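PDB 6XXW: beta-glucuronidase from Dictyoglomus thermophilum, which probably hydrolyses beta-D-glucuronides, releasing glucuronic acid from the non-reducing end. Local coordinates for residues A[455-469]-A[493-507]. Sequence-based numbering, arbitrary orientation. Where two conformers were deposited one is given.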
loop_
_atom_site.group_PDB
_atom_site.type_symbol
_atom_site.label_atom_id
_atom_site.label_comp_id
_atom_site.label_asym_id
_atom_site.label_seq_id
_atom_site.Cartn_x
_atom_site.Cartn_y
_atom_site.Cartn_z
ATOM N N THR A 455 11.187 -40.233 1.840
ATOM C CA THR A 455 10.141 -40.445 2.834
ATOM C C THR A 455 9.953 -41.938 3.091
ATOM O O THR A 455 9.875 -42.741 2.159
ATOM C CB THR A 455 8.804 -39.808 2.427
ATOM O OG1 THR A 455 7.783 -40.288 3.314
ATOM C CG2 THR A 455 8.415 -40.125 0.972
ATOM N N LYS A 456 9.885 -42.307 4.362
ATOM C CA LYS A 456 9.609 -43.679 4.746
ATOM C C LYS A 456 8.142 -43.899 5.088
ATOM O O LYS A 456 7.799 -44.950 5.635
ATOM C CB LYS A 456 10.496 -44.068 5.928
ATOM C CG LYS A 456 11.997 -44.103 5.595
ATOM C CD LYS A 456 12.828 -44.164 6.853
ATOM C CE LYS A 456 14.311 -44.266 6.524
ATOM N NZ LYS A 456 14.593 -45.504 5.745
ATOM N N VAL A 457 7.264 -42.936 4.774
ATOM C CA VAL A 457 5.896 -42.946 5.276
ATOM C C VAL A 457 4.856 -42.932 4.156
ATOM O O VAL A 457 3.793 -43.543 4.294
ATOM C CB VAL A 457 5.666 -41.774 6.254
ATOM C CG1 VAL A 457 4.190 -41.680 6.663
ATOM C CG2 VAL A 457 6.574 -41.939 7.479
ATOM N N SER A 458 5.127 -42.231 3.044
ATOM C CA SER A 458 4.112 -42.078 1.995
ATOM C C SER A 458 3.704 -43.408 1.370
ATOM O O SER A 458 2.594 -43.510 0.830
ATOM C CB SER A 458 4.602 -41.125 0.898
ATOM O OG SER A 458 4.393 -39.760 1.270
ATOM N N LYS A 459 4.571 -44.425 1.417
ATOM C CA LYS A 459 4.194 -45.728 0.871
ATOM C C LYS A 459 3.001 -46.349 1.598
ATOM O O LYS A 459 2.384 -47.275 1.055
ATOM C CB LYS A 459 5.391 -46.692 0.900
ATOM C CG LYS A 459 6.117 -46.805 2.249
ATOM C CD LYS A 459 7.455 -47.547 2.087
ATOM C CE LYS A 459 8.143 -47.815 3.432
ATOM N NZ LYS A 459 9.550 -48.339 3.274
ATOM N N TYR A 460 2.644 -45.848 2.789
ATOM C CA TYR A 460 1.562 -46.402 3.597
ATOM C C TYR A 460 0.216 -45.693 3.434
ATOM O O TYR A 460 -0.764 -46.148 4.025
ATOM C CB TYR A 460 1.948 -46.389 5.083
ATOM C CG TYR A 460 3.168 -47.236 5.421
ATOM C CD1 TYR A 460 3.110 -48.625 5.384
ATOM C CD2 TYR A 460 4.382 -46.638 5.758
ATOM C CE1 TYR A 460 4.224 -49.401 5.697
ATOM C CE2 TYR A 460 5.496 -47.403 6.083
ATOM C CZ TYR A 460 5.408 -48.793 6.042
ATOM O OH TYR A 460 6.507 -49.564 6.359
ATOM N N VAL A 461 0.124 -44.602 2.660
ATOM C CA VAL A 461 -1.152 -43.890 2.542
ATOM C C VAL A 461 -1.854 -44.196 1.219
ATOM O O VAL A 461 -1.309 -44.906 0.365
ATOM C CB VAL A 461 -0.951 -42.370 2.721
ATOM C CG1 VAL A 461 -0.329 -42.083 4.094
ATOM C CG2 VAL A 461 -0.084 -41.808 1.615
ATOM N N ASP A 462 -3.073 -43.661 1.040
ATOM C CA ASP A 462 -3.867 -43.916 -0.162
ATOM C C ASP A 462 -3.599 -42.911 -1.276
ATOM O O ASP A 462 -3.668 -43.266 -2.460
ATOM C CB ASP A 462 -5.359 -43.879 0.163
ATOM C CG ASP A 462 -5.776 -44.979 1.117
ATOM O OD1 ASP A 462 -5.453 -46.153 0.846
ATOM O OD2 ASP A 462 -6.420 -44.662 2.132
ATOM N N VAL A 463 -3.329 -41.665 -0.917
ATOM C CA VAL A 463 -3.125 -40.579 -1.870
ATOM C C VAL A 463 -1.901 -39.807 -1.416
ATOM O O VAL A 463 -1.726 -39.572 -0.215
ATOM C CB VAL A 463 -4.358 -39.647 -1.948
ATOM C CG1 VAL A 463 -4.081 -38.430 -2.857
ATOM C CG2 VAL A 463 -5.571 -40.412 -2.439
ATOM N N ILE A 464 -1.043 -39.425 -2.370
ATOM C CA ILE A 464 0.161 -38.654 -2.072
ATOM C C ILE A 464 -0.165 -37.171 -2.144
ATOM O O ILE A 464 -0.726 -36.698 -3.136
ATOM C CB ILE A 464 1.299 -39.002 -3.048
ATOM C CG1 ILE A 464 1.607 -40.503 -3.008
ATOM C CG2 ILE A 464 2.544 -38.141 -2.757
ATOM C CD1 ILE A 464 2.676 -40.908 -2.044
ATOM N N CYS A 465 0.220 -36.432 -1.108
ATOM C CA CYS A 465 0.107 -34.975 -1.091
ATOM C C CYS A 465 1.513 -34.401 -0.936
ATOM O O CYS A 465 2.186 -34.657 0.067
ATOM C CB CYS A 465 -0.802 -34.507 0.052
ATOM S SG CYS A 465 -2.573 -34.814 -0.181
ATOM N N VAL A 466 1.966 -33.630 -1.920
ATOM C CA VAL A 466 3.316 -33.077 -1.909
ATOM C C VAL A 466 3.246 -31.557 -1.981
ATOM O O VAL A 466 2.502 -30.993 -2.800
ATOM C CB VAL A 466 4.191 -33.649 -3.043
ATOM C CG1 VAL A 466 3.639 -33.307 -4.408
ATOM C CG2 VAL A 466 5.618 -33.158 -2.898
ATOM N N ASN A 467 4.016 -30.905 -1.109
ATOM C CA ASN A 467 4.184 -29.459 -1.083
ATOM C C ASN A 467 5.461 -29.116 -1.836
ATOM O O ASN A 467 6.526 -29.644 -1.507
ATOM C CB ASN A 467 4.308 -28.948 0.358
ATOM C CG ASN A 467 3.052 -29.208 1.199
ATOM O OD1 ASN A 467 2.019 -29.642 0.688
ATOM N ND2 ASN A 467 3.147 -28.922 2.499
ATOM N N ARG A 468 5.373 -28.219 -2.825
ATOM C CA ARG A 468 6.565 -27.851 -3.587
ATOM C C ARG A 468 6.598 -26.344 -3.824
ATOM O O ARG A 468 5.575 -25.732 -4.155
ATOM C CB ARG A 468 6.625 -28.604 -4.929
ATOM C CG ARG A 468 7.004 -30.101 -4.788
ATOM C CD ARG A 468 8.389 -30.234 -4.151
ATOM N NE ARG A 468 8.828 -31.625 -3.952
ATOM C CZ ARG A 468 8.990 -32.192 -2.760
ATOM N NH1 ARG A 468 8.715 -31.508 -1.657
ATOM N NH2 ARG A 468 9.431 -33.446 -2.667
ATOM N N TYR A 469 7.789 -25.762 -3.672
ATOM C CA TYR A 469 8.010 -24.316 -3.672
ATOM C C TYR A 469 9.201 -23.950 -4.554
ATOM O O TYR A 469 9.966 -23.035 -4.244
ATOM C CB TYR A 469 8.210 -23.812 -2.243
ATOM C CG TYR A 469 6.903 -23.786 -1.452
ATOM C CD1 TYR A 469 5.998 -22.736 -1.609
ATOM C CD2 TYR A 469 6.570 -24.820 -0.585
ATOM C CE1 TYR A 469 4.791 -22.699 -0.902
ATOM C CE2 TYR A 469 5.372 -24.806 0.127
ATOM C CZ TYR A 469 4.481 -23.746 -0.049
ATOM O OH TYR A 469 3.296 -23.719 0.653
ATOM N N TRP A 493 7.549 -39.276 -7.799
ATOM C CA TRP A 493 6.553 -39.709 -6.822
ATOM C C TRP A 493 5.673 -40.812 -7.394
ATOM O O TRP A 493 5.362 -41.797 -6.705
ATOM C CB TRP A 493 5.683 -38.538 -6.366
ATOM C CG TRP A 493 6.352 -37.610 -5.397
ATOM C CD1 TRP A 493 7.010 -36.457 -5.705
ATOM C CD2 TRP A 493 6.428 -37.748 -3.965
ATOM N NE1 TRP A 493 7.483 -35.859 -4.557
ATOM C CE2 TRP A 493 7.150 -36.635 -3.478
ATOM C CE3 TRP A 493 5.961 -38.704 -3.050
ATOM C CZ2 TRP A 493 7.410 -36.443 -2.119
ATOM C CZ3 TRP A 493 6.220 -38.510 -1.687
ATOM C CH2 TRP A 493 6.935 -37.390 -1.239
ATOM N N TYR A 494 5.236 -40.658 -8.647
ATOM C CA TYR A 494 4.321 -41.652 -9.191
ATOM C C TYR A 494 5.039 -42.961 -9.483
ATOM O O TYR A 494 4.476 -44.042 -9.272
ATOM C CB TYR A 494 3.634 -41.152 -10.457
ATOM C CG TYR A 494 2.572 -42.137 -10.887
ATOM C CD1 TYR A 494 1.466 -42.377 -10.079
ATOM C CD2 TYR A 494 2.699 -42.863 -12.066
ATOM C CE1 TYR A 494 0.498 -43.298 -10.441
ATOM C CE2 TYR A 494 1.730 -43.778 -12.445
ATOM C CZ TYR A 494 0.636 -43.993 -11.624
ATOM O OH TYR A 494 -0.332 -44.899 -11.985
ATOM N N GLU A 495 6.273 -42.874 -9.976
ATOM C CA GLU A 495 7.047 -44.070 -10.292
ATOM C C GLU A 495 7.337 -44.891 -9.041
ATOM O O GLU A 495 7.345 -46.127 -9.091
ATOM C CB GLU A 495 8.346 -43.661 -10.992
ATOM C CG GLU A 495 9.365 -44.779 -11.212
ATOM C CD GLU A 495 8.805 -45.960 -12.004
ATOM O OE1 GLU A 495 9.141 -47.118 -11.667
ATOM O OE2 GLU A 495 8.037 -45.733 -12.965
ATOM N N LEU A 496 7.569 -44.225 -7.905
ATOM C CA LEU A 496 7.870 -44.953 -6.678
ATOM C C LEU A 496 6.621 -45.521 -6.014
ATOM O O LEU A 496 6.679 -46.606 -5.428
ATOM C CB LEU A 496 8.604 -44.050 -5.684
ATOM C CG LEU A 496 10.030 -43.669 -6.092
ATOM C CD1 LEU A 496 10.594 -42.594 -5.166
ATOM C CD2 LEU A 496 10.909 -44.907 -6.106
ATOM N N TYR A 497 5.495 -44.804 -6.051
ATOM C CA TYR A 497 4.357 -45.169 -5.212
ATOM C C TYR A 497 3.080 -45.519 -5.966
ATOM O O TYR A 497 2.206 -46.166 -5.377
ATOM C CB TYR A 497 4.070 -44.041 -4.203
ATOM C CG TYR A 497 5.320 -43.701 -3.426
ATOM C CD1 TYR A 497 5.952 -44.666 -2.651
ATOM C CD2 TYR A 497 5.902 -42.439 -3.507
ATOM C CE1 TYR A 497 7.109 -44.387 -1.965
ATOM C CE2 TYR A 497 7.061 -42.143 -2.819
ATOM C CZ TYR A 497 7.666 -43.126 -2.052
ATOM O OH TYR A 497 8.827 -42.858 -1.369
ATOM N N ARG A 498 2.947 -45.128 -7.233
ATOM C CA ARG A 498 1.822 -45.547 -8.082
ATOM C C ARG A 498 0.469 -45.219 -7.452
ATOM O O ARG A 498 -0.469 -46.013 -7.512
ATOM C CB ARG A 498 1.910 -47.039 -8.422
ATOM C CG ARG A 498 3.139 -47.396 -9.248
ATOM N N LYS A 499 0.365 -44.041 -6.852
ATOM C CA LYS A 499 -0.841 -43.563 -6.197
ATOM C C LYS A 499 -1.253 -42.238 -6.825
ATOM O O LYS A 499 -0.419 -41.556 -7.432
ATOM C CB LYS A 499 -0.600 -43.366 -4.692
ATOM C CG LYS A 499 -0.237 -44.630 -3.913
ATOM C CD LYS A 499 0.157 -44.280 -2.484
ATOM C CE LYS A 499 0.895 -45.439 -1.799
ATOM N NZ LYS A 499 0.100 -46.692 -1.818
ATOM N N PRO A 500 -2.524 -41.835 -6.705
ATOM C CA PRO A 500 -2.885 -40.476 -7.134
ATOM C C PRO A 500 -2.102 -39.459 -6.318
ATOM O O PRO A 500 -1.778 -39.687 -5.145
ATOM C CB PRO A 500 -4.393 -40.384 -6.854
ATOM C CG PRO A 500 -4.849 -41.782 -6.490
ATOM C CD PRO A 500 -3.635 -42.515 -6.016
ATOM N N ILE A 501 -1.809 -38.326 -6.947
ATOM C CA ILE A 501 -1.003 -37.270 -6.343
ATOM C C ILE A 501 -1.781 -35.960 -6.376
ATOM O O ILE A 501 -2.308 -35.561 -7.423
ATOM C CB ILE A 501 0.351 -37.115 -7.060
ATOM C CG1 ILE A 501 1.128 -38.433 -7.020
ATOM C CG2 ILE A 501 1.161 -35.979 -6.445
ATOM C CD1 ILE A 501 2.449 -38.358 -7.725
ATOM N N ILE A 502 -1.847 -35.295 -5.231
ATOM C CA ILE A 502 -2.335 -33.924 -5.130
ATOM C C ILE A 502 -1.134 -33.025 -4.880
ATOM O O ILE A 502 -0.357 -33.273 -3.949
ATOM C CB ILE A 502 -3.368 -33.779 -3.996
ATOM C CG1 ILE A 502 -4.591 -34.663 -4.254
ATOM C CG2 ILE A 502 -3.740 -32.292 -3.794
ATOM C CD1 ILE A 502 -5.591 -34.719 -3.072
ATOM N N LEU A 503 -0.970 -31.984 -5.704
ATOM C CA LEU A 503 -0.004 -30.942 -5.361
ATOM C C LEU A 503 -0.672 -30.126 -4.263
ATOM O O LEU A 503 -1.453 -29.211 -4.533
ATOM C CB LEU A 503 0.367 -30.085 -6.574
ATOM C CG LEU A 503 1.454 -29.030 -6.337
ATOM C CD1 LEU A 503 2.754 -29.697 -5.969
ATOM C CD2 LEU A 503 1.656 -28.141 -7.571
ATOM N N SER A 504 -0.360 -30.468 -3.005
ATOM C CA SER A 504 -1.127 -29.973 -1.865
ATOM C C SER A 504 -0.722 -28.578 -1.398
ATOM O O SER A 504 -1.477 -27.961 -0.633
ATOM C CB SER A 504 -1.023 -30.960 -0.696
ATOM O OG SER A 504 0.319 -31.356 -0.479
ATOM N N GLU A 505 0.432 -28.067 -1.825
ATOM C CA GLU A 505 0.810 -26.688 -1.546
ATOM C C GLU A 505 1.764 -26.210 -2.624
ATOM O O GLU A 505 2.644 -26.954 -3.063
ATOM C CB GLU A 505 1.517 -26.518 -0.201
ATOM C CG GLU A 505 0.657 -26.657 1.030
ATOM C CD GLU A 505 1.410 -26.295 2.302
ATOM O OE1 GLU A 505 2.411 -25.538 2.210
ATOM O OE2 GLU A 505 0.997 -26.758 3.392
ATOM N N PHE A 506 1.605 -24.951 -3.000
ATOM C CA PHE A 506 2.566 -24.219 -3.811
ATOM C C PHE A 506 2.091 -22.779 -3.836
ATOM O O PHE A 506 0.887 -22.518 -3.770
ATOM C CB PHE A 506 2.710 -24.790 -5.238
ATOM C CG PHE A 506 1.443 -24.758 -6.069
ATOM C CD1 PHE A 506 0.357 -25.563 -5.750
ATOM C CD2 PHE A 506 1.367 -23.943 -7.204
ATOM C CE1 PHE A 506 -0.788 -25.549 -6.514
ATOM C CE2 PHE A 506 0.228 -23.915 -7.991
ATOM C CZ PHE A 506 -0.864 -24.715 -7.655
ATOM N N GLY A 507 3.036 -21.857 -3.895
ATOM C CA GLY A 507 2.683 -20.453 -3.871
ATOM C C GLY A 507 3.876 -19.601 -3.504
ATOM O O GLY A 507 4.986 -20.094 -3.287
HETATM O O HOH W 1 7.496 -43.803 1.277
HETATM O O HOH W 2 2.660 -48.281 -1.161
#
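The indole of W493 lies against strand 463-467 with V466 over one face, CB offset toward the rim, while R468 NH2 meets its edge in plane, 3.6 Å from W493 NE1. I464 CG2 approaches the same ring obliquely, 3.5 Å from W493 CE3; chi1 of -57° sets CG1 beside the backbone N and leaves CG2 anti to it. Isoleucine suits this place because CG2 reaches W493 while CD1 reaches Y497, two aromatics whose broad rings suit a helix packed on a strand. In the conformer given, V466 CG2 also sits over the centre of the R468 guanidinium; that side chain bends at chi2, and its charge is met by D489. At the C-terminal end of the strands, the Y469 ring has E505 OE1 and G507 O at its edge, in plane, and its OH donates to E505 OE1 at 2.6 Å, on the anti side of the carboxylate.

Strands 463-467 and 501-505 are parallel neighbours in the TIM barrel, joined through helix 482-497 in a beta-alpha-beta unit. W493, Y497, I464 and V466 fill the layer between helix and sheet, whereas C465, I502, N467 and E505 occupy the sheet's other face. Backbone bonds link I464 N to P500 O, I502 N to I464 O and V466 N to I502 O; a beta bulge then shifts the register, pairing N467 with E505. Here S504 N reaches V466 O from above the carbonyl plane, and S504 OG donates to N467 OD1 at 2.7 Å. The small hydroxyl thus helps fix the amide, whose ND2 bonds to E416. Glutamate is long enough for E505 to reach both Y469 OH and R338, its OE2 also bonding a Tris molecule, probably from the crystallisation liquor, which may mark a pocket where TIM barrels carry their active sites.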